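Long-range contact in D,D-dipeptidase/D,D-carboxypeptidase (PDB 4MUQ), which probably acts as a zinc-dependent D,D-peptidase of vancomycin resistance, hydrolysing the dipeptide D-Ala-D-Ala and removing the terminal D-Ala from peptidoglycan precursors: residues Tyr216-Ala220 / Asn240-Gly244. Residues are numbered along the deposited sequence; the frame is centred on the assembly and turned at random.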
loop_
_atom_site.group_PDB
_atom_site.type_symbol
_atom_site.label_atom_id
_atom_site.label_comp_id
_atom_site.label_asym_id
_atom_site.label_seq_id
_atom_site.Cartn_x
_atom_site.Cartn_y
_atom_site.Cartn_z
ATOM N N TYR A 216 -12.854 -6.472 9.819
ATOM C CA TYR A 216 -14.067 -5.666 9.894
ATOM C C TYR A 216 -13.770 -4.176 9.962
ATOM O O TYR A 216 -12.663 -3.755 10.316
ATOM C CB TYR A 216 -14.991 -6.113 11.045
ATOM C CG TYR A 216 -14.416 -6.007 12.442
ATOM C CD1 TYR A 216 -14.728 -4.926 13.262
ATOM C CD2 TYR A 216 -13.582 -6.996 12.947
ATOM C CE1 TYR A 216 -14.220 -4.834 14.543
ATOM C CE2 TYR A 216 -13.068 -6.912 14.228
ATOM C CZ TYR A 216 -13.391 -5.826 15.020
ATOM O OH TYR A 216 -12.884 -5.736 16.296
ATOM N N TYR A 217 -14.776 -3.389 9.601
ATOM C CA TYR A 217 -14.684 -1.941 9.589
ATOM C C TYR A 217 -15.363 -1.362 10.821
ATOM O O TYR A 217 -16.390 -1.873 11.266
ATOM C CB TYR A 217 -15.361 -1.406 8.326
ATOM C CG TYR A 217 -15.530 0.093 8.297
ATOM C CD1 TYR A 217 -14.460 0.930 7.991
ATOM C CD2 TYR A 217 -16.761 0.672 8.561
ATOM C CE1 TYR A 217 -14.620 2.297 7.959
ATOM C CE2 TYR A 217 -16.925 2.038 8.532
ATOM C CZ TYR A 217 -15.846 2.846 8.227
ATOM O OH TYR A 217 -16.020 4.211 8.198
ATOM N N VAL A 218 -14.770 -0.304 11.369
ATOM C CA VAL A 218 -15.330 0.433 12.492
ATOM C C VAL A 218 -15.338 1.912 12.129
ATOM O O VAL A 218 -14.282 2.502 11.921
ATOM C CB VAL A 218 -14.486 0.242 13.771
ATOM C CG1 VAL A 218 -15.072 1.044 14.925
ATOM C CG2 VAL A 218 -14.394 -1.230 14.144
ATOM N N PRO A 219 -16.523 2.525 12.026
ATOM C CA PRO A 219 -16.555 3.960 11.711
ATOM C C PRO A 219 -15.981 4.812 12.847
ATOM O O PRO A 219 -16.206 4.521 14.023
ATOM C CB PRO A 219 -18.053 4.243 11.560
ATOM C CG PRO A 219 -18.723 3.212 12.425
ATOM C CD PRO A 219 -17.872 1.978 12.267
ATOM N N ALA A 220 -15.253 5.867 12.502
ATOM C CA ALA A 220 -14.693 6.749 13.518
ATOM C C ALA A 220 -15.757 7.658 14.109
ATOM O O ALA A 220 -16.572 8.236 13.386
ATOM C CB ALA A 220 -13.561 7.580 12.939
ATOM N N ASN A 240 -8.369 4.153 7.457
ATOM C CA ASN A 240 -8.518 4.081 6.005
ATOM C C ASN A 240 -8.257 5.414 5.302
ATOM O O ASN A 240 -8.398 5.522 4.078
ATOM C CB ASN A 240 -9.863 3.485 5.586
ATOM C CG ASN A 240 -11.057 4.358 5.957
ATOM O OD1 ASN A 240 -10.919 5.492 6.440
ATOM N ND2 ASN A 240 -12.254 3.823 5.728
ATOM N N ASN A 241 -7.879 6.413 6.099
ATOM C CA ASN A 241 -7.546 7.766 5.635
ATOM C C ASN A 241 -8.763 8.630 5.335
ATOM O O ASN A 241 -8.635 9.746 4.825
ATOM C CB ASN A 241 -6.603 7.755 4.413
ATOM C CG ASN A 241 -5.754 9.002 4.332
ATOM O OD1 ASN A 241 -5.302 9.529 5.353
ATOM N ND2 ASN A 241 -5.528 9.492 3.108
ATOM N N ILE A 242 -9.946 8.125 5.676
ATOM C CA ILE A 242 -11.176 8.808 5.292
ATOM C C ILE A 242 -12.158 8.964 6.451
ATOM O O ILE A 242 -12.537 10.076 6.820
ATOM C CB ILE A 242 -11.907 8.054 4.153
ATOM C CG1 ILE A 242 -10.965 7.755 2.988
ATOM C CG2 ILE A 242 -13.126 8.846 3.681
ATOM C CD1 ILE A 242 -11.612 6.896 1.906
ATOM N N ASP A 243 -12.570 7.844 7.033
ATOM C CA ASP A 243 -13.710 7.892 7.926
ATOM C C ASP A 243 -13.726 6.833 9.007
ATOM O O ASP A 243 -14.672 6.784 9.772
ATOM C CB ASP A 243 -15.014 7.829 7.109
ATOM C CG ASP A 243 -15.065 6.623 6.166
ATOM O OD1 ASP A 243 -14.490 5.569 6.506
ATOM O OD2 ASP A 243 -15.699 6.731 5.089
ATOM N N GLY A 244 -12.713 5.983 9.087
ATOM C CA GLY A 244 -12.761 4.917 10.074
ATOM C C GLY A 244 -11.567 3.985 10.055
ATOM O O GLY A 244 -10.490 4.299 9.505
HETATM O O HOH W 1 -16.640 8.667 10.556
#
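The phenol of Y217 donates a hydrogen bond from OH to D243 OD1 (2.7 Å), and the backbone N of A220 donates an almost straight one to D243 O (2.9 Å), gripping D243 at carboxylate and carbonyl. A water bridges the same carbonyl to A220 O. The carboxylate is held in place by N240, whose ND2 also donates to D243 OD1 (2.9 Å). N240 OD1 accepts from the backbone N of I242 (2.9 Å, an Asx turn) and D243 (2.9 Å, an Asx motif), and at 3.2 Å from G244 N, shaping the hairpin loop between strands 234-239 and 244-250, away from the zinc site. G244 pairs with P219 as an antiparallel non-hydrogen-bonded pair, CA to CA 4.2 Å; a CB on G244 would clash with Y217 OH and V218 O. The Y217 ring lies beside N240, CE1 to ND2 3.6 Å. With OD1 taking donors from both segments and OD2 salt-bridged to K195, the D243 charge is met where strand and loop join.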